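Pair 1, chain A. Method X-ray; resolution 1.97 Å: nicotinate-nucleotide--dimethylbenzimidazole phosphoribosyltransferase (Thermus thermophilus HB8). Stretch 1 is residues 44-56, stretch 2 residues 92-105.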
# COMPACT_ATOMS: atom_id res chain seq x y z
N LEU A 44 16.08 -4.80 -2.97
CA LEU A 44 15.53 -4.00 -4.05
C LEU A 44 15.92 -2.55 -3.85
O LEU A 44 16.21 -2.12 -2.73
CB LEU A 44 14.00 -4.11 -4.08
CG LEU A 44 13.42 -5.46 -4.53
CD1 LEU A 44 11.90 -5.41 -4.42
CD2 LEU A 44 13.84 -5.75 -5.97
N GLY A 45 15.92 -1.79 -4.93
CA GLY A 45 16.27 -0.39 -4.83
C GLY A 45 15.46 0.43 -5.80
O GLY A 45 14.23 0.40 -5.80
N ARG A 46 16.17 1.17 -6.65
CA ARG A 46 15.56 2.01 -7.66
C ARG A 46 14.59 1.23 -8.54
O ARG A 46 14.90 0.12 -8.97
CB ARG A 46 16.65 2.61 -8.54
CG ARG A 46 16.15 3.51 -9.66
CD ARG A 46 15.67 4.83 -9.11
NE ARG A 46 15.54 5.84 -10.16
CZ ARG A 46 15.00 7.04 -9.97
NH1 ARG A 46 14.52 7.36 -8.77
NH2 ARG A 46 14.91 7.90 -10.97
N GLY A 47 13.43 1.81 -8.80
CA GLY A 47 12.48 1.14 -9.66
C GLY A 47 12.31 1.98 -10.91
O GLY A 47 12.86 3.08 -11.00
N ALA A 48 11.59 1.46 -11.90
CA ALA A 48 11.33 2.21 -13.12
C ALA A 48 9.98 1.83 -13.70
O ALA A 48 9.51 0.70 -13.53
CB ALA A 48 12.44 1.97 -14.16
N VAL A 49 9.32 2.79 -14.34
CA VAL A 49 8.05 2.54 -15.00
C VAL A 49 8.19 3.11 -16.40
O VAL A 49 8.70 4.22 -16.59
CB VAL A 49 6.85 3.22 -14.27
CG1 VAL A 49 7.02 4.74 -14.22
CG2 VAL A 49 5.54 2.88 -15.00
N VAL A 50 7.80 2.32 -17.40
CA VAL A 50 7.84 2.77 -18.78
C VAL A 50 6.38 2.94 -19.18
O VAL A 50 5.61 1.98 -19.19
CB VAL A 50 8.51 1.75 -19.71
CG1 VAL A 50 8.45 2.25 -21.16
CG2 VAL A 50 9.97 1.55 -19.29
N VAL A 51 6.00 4.18 -19.47
CA VAL A 51 4.64 4.48 -19.86
C VAL A 51 4.56 4.51 -21.38
O VAL A 51 5.14 5.39 -22.02
CB VAL A 51 4.20 5.86 -19.30
CG1 VAL A 51 2.73 6.12 -19.63
CG2 VAL A 51 4.46 5.91 -17.80
N ALA A 52 3.85 3.54 -21.96
CA ALA A 52 3.70 3.45 -23.40
C ALA A 52 2.44 4.21 -23.83
O ALA A 52 1.38 4.06 -23.22
CB ALA A 52 3.60 1.98 -23.82
N ALA A 53 2.56 5.02 -24.88
CA ALA A 53 1.44 5.82 -25.34
C ALA A 53 1.16 5.67 -26.83
O ALA A 53 2.09 5.59 -27.64
CB ALA A 53 1.68 7.29 -25.01
N ALA A 54 -0.12 5.66 -27.18
CA ALA A 54 -0.54 5.56 -28.56
C ALA A 54 -2.03 5.87 -28.63
O ALA A 54 -2.75 5.73 -27.64
CB ALA A 54 -0.28 4.15 -29.10
N ASP A 55 -2.48 6.30 -29.80
CA ASP A 55 -3.89 6.61 -29.98
C ASP A 55 -4.65 5.46 -30.60
O ASP A 55 -4.06 4.53 -31.14
CB ASP A 55 -4.04 7.90 -30.79
CG ASP A 55 -3.90 9.13 -29.92
OD1 ASP A 55 -3.00 9.96 -30.17
OD2 ASP A 55 -4.69 9.24 -28.96
N HIS A 56 -5.98 5.53 -30.50
CA HIS A 56 -6.85 4.46 -30.97
C HIS A 56 -7.95 4.95 -31.92
O HIS A 56 -8.67 5.90 -31.62
CB HIS A 56 -7.51 3.79 -29.76
CG HIS A 56 -6.52 3.21 -28.80
ND1 HIS A 56 -6.26 1.86 -28.73
CD2 HIS A 56 -5.71 3.79 -27.88
CE1 HIS A 56 -5.33 1.64 -27.82
NE2 HIS A 56 -4.98 2.80 -27.29
N ALA A 92 7.96 7.09 -4.71
CA ALA A 92 8.36 5.69 -4.70
C ALA A 92 9.74 5.37 -5.27
O ALA A 92 10.03 4.21 -5.57
CB ALA A 92 7.30 4.87 -5.44
N ASP A 93 10.59 6.39 -5.41
CA ASP A 93 11.95 6.21 -5.95
C ASP A 93 11.88 5.36 -7.21
O ASP A 93 12.48 4.28 -7.31
CB ASP A 93 12.87 5.56 -4.92
CG ASP A 93 14.30 5.43 -5.42
OD1 ASP A 93 14.78 6.33 -6.14
OD2 ASP A 93 14.96 4.42 -5.09
N CYS A 94 11.15 5.87 -8.19
CA CYS A 94 10.95 5.18 -9.44
C CYS A 94 11.18 6.13 -10.61
O CYS A 94 10.60 7.21 -10.66
CB CYS A 94 9.51 4.64 -9.48
SG CYS A 94 9.03 3.77 -10.97
N ALA A 95 12.04 5.73 -11.54
CA ALA A 95 12.33 6.53 -12.72
C ALA A 95 11.14 6.44 -13.67
O ALA A 95 10.48 5.41 -13.74
CB ALA A 95 13.60 6.01 -13.41
N VAL A 96 10.86 7.52 -14.39
CA VAL A 96 9.75 7.53 -15.32
C VAL A 96 10.26 7.68 -16.75
O VAL A 96 10.99 8.61 -17.06
CB VAL A 96 8.75 8.68 -15.04
CG1 VAL A 96 7.66 8.70 -16.10
CG2 VAL A 96 8.13 8.50 -13.65
N TYR A 97 9.88 6.75 -17.61
CA TYR A 97 10.26 6.81 -19.02
C TYR A 97 8.98 6.79 -19.82
O TYR A 97 8.02 6.11 -19.44
CB TYR A 97 11.11 5.60 -19.43
CG TYR A 97 12.41 5.46 -18.69
CD1 TYR A 97 12.47 4.78 -17.47
CD2 TYR A 97 13.59 6.01 -19.19
CE1 TYR A 97 13.67 4.64 -16.78
CE2 TYR A 97 14.79 5.89 -18.51
CZ TYR A 97 14.83 5.20 -17.30
OH TYR A 97 16.01 5.08 -16.63
N VAL A 98 8.95 7.54 -20.92
CA VAL A 98 7.76 7.58 -21.77
C VAL A 98 8.14 7.04 -23.15
O VAL A 98 9.21 7.34 -23.67
CB VAL A 98 7.23 9.03 -21.93
CG1 VAL A 98 5.96 9.03 -22.78
CG2 VAL A 98 6.93 9.62 -20.55
N LEU A 99 7.26 6.23 -23.72
CA LEU A 99 7.50 5.65 -25.03
C LEU A 99 6.34 5.96 -25.96
O LEU A 99 5.19 5.60 -25.68
CB LEU A 99 7.66 4.13 -24.90
CG LEU A 99 7.60 3.30 -26.19
CD1 LEU A 99 8.83 3.59 -27.04
CD2 LEU A 99 7.54 1.81 -25.85
N ASP A 100 6.63 6.65 -27.05
CA ASP A 100 5.60 6.96 -28.04
C ASP A 100 5.68 5.92 -29.14
O ASP A 100 6.66 5.88 -29.88
CB ASP A 100 5.81 8.35 -28.66
CG ASP A 100 4.91 8.60 -29.87
OD1 ASP A 100 5.20 9.52 -30.66
OD2 ASP A 100 3.89 7.89 -30.03
N VAL A 101 4.68 5.04 -29.22
CA VAL A 101 4.66 4.05 -30.28
C VAL A 101 3.51 4.33 -31.25
O VAL A 101 3.36 3.63 -32.24
CB VAL A 101 4.49 2.59 -29.75
CG1 VAL A 101 5.83 2.07 -29.23
CG2 VAL A 101 3.41 2.53 -28.68
N GLY A 102 2.72 5.36 -30.97
CA GLY A 102 1.61 5.65 -31.87
C GLY A 102 0.69 6.82 -31.54
O GLY A 102 -0.51 6.77 -31.83
N VAL A 103 1.24 7.87 -30.95
CA VAL A 103 0.45 9.03 -30.62
C VAL A 103 0.24 9.89 -31.87
O VAL A 103 1.13 9.99 -32.71
CB VAL A 103 1.16 9.90 -29.54
CG1 VAL A 103 0.42 11.21 -29.36
CG2 VAL A 103 1.21 9.13 -28.20
N VAL A 104 -0.94 10.49 -32.01
CA VAL A 104 -1.19 11.36 -33.16
C VAL A 104 -0.50 12.70 -32.87
O VAL A 104 -0.66 13.26 -31.79
CB VAL A 104 -2.70 11.61 -33.38
CG1 VAL A 104 -2.91 12.72 -34.40
CG2 VAL A 104 -3.38 10.34 -33.85
N GLY A 105 0.28 13.20 -33.82
CA GLY A 105 0.96 14.47 -33.61
C GLY A 105 2.42 14.32 -33.26
O GLY A 105 2.87 13.25 -32.87

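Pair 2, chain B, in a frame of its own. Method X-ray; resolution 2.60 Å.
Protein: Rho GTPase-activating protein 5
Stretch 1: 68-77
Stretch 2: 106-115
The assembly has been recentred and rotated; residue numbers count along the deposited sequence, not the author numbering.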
# COMPACT_ATOMS: atom_id res chain seq x y z
N PRO B 68 2.09 -8.28 -13.11
CA PRO B 68 2.70 -8.09 -11.81
C PRO B 68 1.81 -7.13 -11.04
O PRO B 68 1.45 -6.10 -11.58
CB PRO B 68 4.01 -7.36 -12.14
CG PRO B 68 4.21 -7.52 -13.60
CD PRO B 68 2.83 -7.59 -14.17
N HIS B 69 1.51 -7.44 -9.79
CA HIS B 69 0.67 -6.57 -8.99
C HIS B 69 0.96 -6.68 -7.50
O HIS B 69 1.51 -7.65 -7.04
CB HIS B 69 -0.79 -6.87 -9.28
CG HIS B 69 -1.18 -8.27 -8.96
ND1 HIS B 69 -0.81 -9.34 -9.75
CD2 HIS B 69 -1.89 -8.78 -7.94
CE1 HIS B 69 -1.29 -10.45 -9.23
NE2 HIS B 69 -1.95 -10.14 -8.13
N GLY B 70 0.59 -5.66 -6.75
CA GLY B 70 0.79 -5.62 -5.31
C GLY B 70 -0.28 -4.70 -4.74
O GLY B 70 -1.08 -4.12 -5.48
N CYS B 71 -0.27 -4.53 -3.43
CA CYS B 71 -1.33 -3.79 -2.79
C CYS B 71 -0.91 -2.88 -1.65
O CYS B 71 -0.55 -3.35 -0.58
CB CYS B 71 -2.42 -4.76 -2.35
SG CYS B 71 -3.83 -3.92 -1.62
N PHE B 72 -0.98 -1.58 -1.89
CA PHE B 72 -0.88 -0.58 -0.83
C PHE B 72 -2.08 -0.58 0.09
O PHE B 72 -3.22 -0.60 -0.38
CB PHE B 72 -0.73 0.81 -1.41
CG PHE B 72 0.66 1.17 -1.77
CD1 PHE B 72 1.73 0.37 -1.36
CD2 PHE B 72 0.91 2.33 -2.51
CE1 PHE B 72 3.03 0.72 -1.70
CE2 PHE B 72 2.22 2.67 -2.86
CZ PHE B 72 3.28 1.87 -2.45
N CYS B 73 -1.83 -0.57 1.40
CA CYS B 73 -2.92 -0.44 2.36
C CYS B 73 -2.64 0.71 3.30
O CYS B 73 -1.67 0.70 4.06
CB CYS B 73 -3.12 -1.76 3.13
SG CYS B 73 -3.21 -3.24 2.09
N VAL B 74 -3.51 1.70 3.24
CA VAL B 74 -3.34 3.00 3.90
C VAL B 74 -4.45 3.12 4.95
O VAL B 74 -5.58 2.72 4.73
CB VAL B 74 -3.48 4.18 2.89
CG1 VAL B 74 -3.04 5.52 3.47
CG2 VAL B 74 -2.74 3.88 1.63
N PHE B 75 -4.08 3.66 6.10
CA PHE B 75 -4.99 3.90 7.21
C PHE B 75 -4.42 5.07 8.01
O PHE B 75 -3.19 5.32 7.99
CB PHE B 75 -5.11 2.64 8.09
CG PHE B 75 -3.82 2.22 8.73
CD1 PHE B 75 -2.84 1.55 8.00
CD2 PHE B 75 -3.55 2.56 10.08
CE1 PHE B 75 -1.64 1.22 8.61
CE2 PHE B 75 -2.35 2.22 10.65
CZ PHE B 75 -1.41 1.54 9.93
N ASN B 76 -5.31 5.80 8.69
CA ASN B 76 -4.93 6.93 9.51
C ASN B 76 -5.64 6.99 10.87
O ASN B 76 -5.63 8.02 11.56
CB ASN B 76 -5.12 8.24 8.72
CG ASN B 76 -6.55 8.54 8.43
OD1 ASN B 76 -7.43 7.72 8.65
ND2 ASN B 76 -6.80 9.75 7.93
N SER B 77 -6.29 5.90 11.25
CA SER B 77 -7.04 5.86 12.50
C SER B 77 -7.41 4.44 12.83
O SER B 77 -7.11 3.51 12.06
CB SER B 77 -8.28 6.75 12.41
OG SER B 77 -9.14 6.28 11.40
N ASN B 106 2.03 -14.84 -1.22
CA ASN B 106 3.01 -14.01 -1.89
C ASN B 106 2.46 -12.74 -2.44
O ASN B 106 3.15 -12.11 -3.23
CB ASN B 106 3.63 -14.78 -3.02
CG ASN B 106 4.45 -15.91 -2.52
OD1 ASN B 106 5.41 -15.72 -1.77
ND2 ASN B 106 4.07 -17.12 -2.92
N LEU B 107 1.25 -12.36 -2.04
CA LEU B 107 0.65 -11.15 -2.58
C LEU B 107 1.26 -9.90 -1.93
O LEU B 107 1.02 -9.65 -0.76
CB LEU B 107 -0.86 -11.16 -2.44
CG LEU B 107 -1.44 -9.97 -3.19
CD1 LEU B 107 -1.54 -10.42 -4.63
CD2 LEU B 107 -2.75 -9.40 -2.61
N PRO B 108 1.98 -9.11 -2.71
CA PRO B 108 2.81 -8.02 -2.20
C PRO B 108 1.99 -6.91 -1.55
O PRO B 108 1.59 -5.93 -2.21
CB PRO B 108 3.51 -7.47 -3.45
CG PRO B 108 3.38 -8.56 -4.46
CD PRO B 108 2.06 -9.22 -4.17
N PHE B 109 1.76 -7.07 -0.26
CA PHE B 109 1.11 -6.01 0.50
C PHE B 109 2.19 -5.01 0.98
O PHE B 109 3.35 -5.35 0.99
CB PHE B 109 0.36 -6.60 1.71
CG PHE B 109 -0.94 -7.29 1.40
CD1 PHE B 109 -2.10 -6.55 1.03
CD2 PHE B 109 -1.07 -8.67 1.54
CE1 PHE B 109 -3.31 -7.20 0.79
CE2 PHE B 109 -2.29 -9.32 1.30
CZ PHE B 109 -3.41 -8.59 0.93
N THR B 110 1.78 -3.80 1.33
CA THR B 110 2.58 -2.86 2.13
C THR B 110 1.59 -1.99 2.87
O THR B 110 0.60 -1.48 2.26
CB THR B 110 3.54 -1.98 1.27
OG1 THR B 110 4.51 -2.83 0.65
CG2 THR B 110 4.30 -0.90 2.15
N LEU B 111 1.82 -1.85 4.17
CA LEU B 111 0.93 -1.08 5.00
C LEU B 111 1.45 0.32 5.15
O LEU B 111 2.57 0.51 5.58
CB LEU B 111 0.72 -1.73 6.39
CG LEU B 111 0.07 -3.11 6.40
CD1 LEU B 111 0.08 -3.69 7.81
CD2 LEU B 111 -1.36 -3.10 5.84
N ILE B 112 0.59 1.30 4.89
CA ILE B 112 0.97 2.66 5.00
C ILE B 112 0.20 3.40 6.05
O ILE B 112 -0.97 3.60 5.88
CB ILE B 112 0.90 3.41 3.66
CG1 ILE B 112 1.92 2.80 2.68
CG2 ILE B 112 1.22 4.88 3.86
CD1 ILE B 112 1.62 3.17 1.25
N LEU B 113 0.89 3.87 7.10
CA LEU B 113 0.25 4.75 8.02
C LEU B 113 0.50 6.20 7.62
O LEU B 113 1.63 6.69 7.65
CB LEU B 113 0.72 4.46 9.44
CG LEU B 113 0.33 5.45 10.54
CD1 LEU B 113 -1.18 5.58 10.74
CD2 LEU B 113 1.00 5.02 11.84
N ALA B 114 -0.59 6.88 7.26
CA ALA B 114 -0.62 8.30 6.93
C ALA B 114 -0.92 9.23 8.12
O ALA B 114 -1.85 8.97 8.89
CB ALA B 114 -1.65 8.54 5.85
N ASN B 115 -0.16 10.31 8.26
CA ASN B 115 -0.48 11.37 9.24
C ASN B 115 -1.51 12.33 8.68
O ASN B 115 -2.64 11.95 8.39
CB ASN B 115 0.77 12.13 9.71
CG ASN B 115 1.72 11.27 10.54
OD1 ASN B 115 2.91 11.11 10.20
ND2 ASN B 115 1.20 10.70 11.61

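Both pairs are two neighbouring parallel strands of one sheet. The strand axes cross at -20° in pair 1 and -25° in pair 2. Fourteen central residues superpose with an RMSD of 0.4 Å.

The backbone ladder is the same from Val A49 and Cys B71 onward. Before that, Ala A95 N bonds Gly A47 O (2.8 Å), while Pro B108 has no N-H to give and sets its CG 3.3 Å from His B69 O. In pair 1, Val A49 N donates to Ala A95 O (2.9 Å), and Tyr A97 N donates to Val A49 O (3.0 Å). In pair 2, the matched bonds are Cys B71 N to Pro B108 O (2.6 Å) and Thr B110 N to Cys B71 O (3.0 Å). The pattern continues through Val A51 and Cys B73. There, Leu A99 N to Val A51 O is 2.8 Å, and Ile B112 N to Cys B73 O is very short at 2.5 Å.

One face carries Val A49, Val A51, Val A96 and Val A98. Their matches are Cys B71, Cys B73, Phe B109 and Leu B111. Pair 1 packs branched aliphatic groups here, with Val A49 CG1 4.0 Å from Val A96 CG2. Pair 2 sets small cysteines beside a large ring. Cys B71 CB lies 3.8 Å from Phe B109 CD1, and Cys B73 SG lies 3.6 Å from the same CD1 atom. Both sulfurs approach the ring obliquely. Cys B73 CB also meets Leu B111 CD2 at 3.5 Å.

The other face carries Val A50, Ala A52, Tyr A97 and Leu A99, matched by Phe B72, Val B74, Thr B110 and Ile B112. The aromatic residue changes strand. In pair 1 it is Tyr A97, whose CB is 4.2 Å from Val A50 CG2. In pair 2 it is Phe B72, and Thr B110 CB sits at its ring edge. Ile B112 CD1 lies over the face of the Phe B72 ring, 3.8 Å from its centroid, a CH-pi contact. Val A50 CG1 reaches Leu A99 CB at 4.3 Å. Ala A52 CB is 4.4 Å from Leu A99 CD2; at the matched positions, Val B74 CG2 is 4.2 Å from Ile B112 CB. Ala A48 CB is 4.3 Å from Ala A95 CB; the matches are Gly B70, which has no side chain, and Pro B108. Val A101 CG2 is 4.1 Å from Ala A54 CB, and its match Ala B114 has CB 4.1 Å from Val B74 CG1.

Ala A53 and Asp A100 match Phe B75 and Leu B113. Phe B75 CE2 packs 3.6 Å from Leu B113 CD1. The small Ala A53 instead places its CB 3.7 Å from Val A103 CG2. Asp A100 OD2 accepts a hydrogen bond from Val A103 N (2.8 Å), in the loop of its own stretch.

The ladder continues with Val A101 N to Ala A53 O and Ala B114 N to Phe B75 O, both 3.1 Å. Pair 1 then has a beta bulge, and Ala A54 pairs with Gly A102.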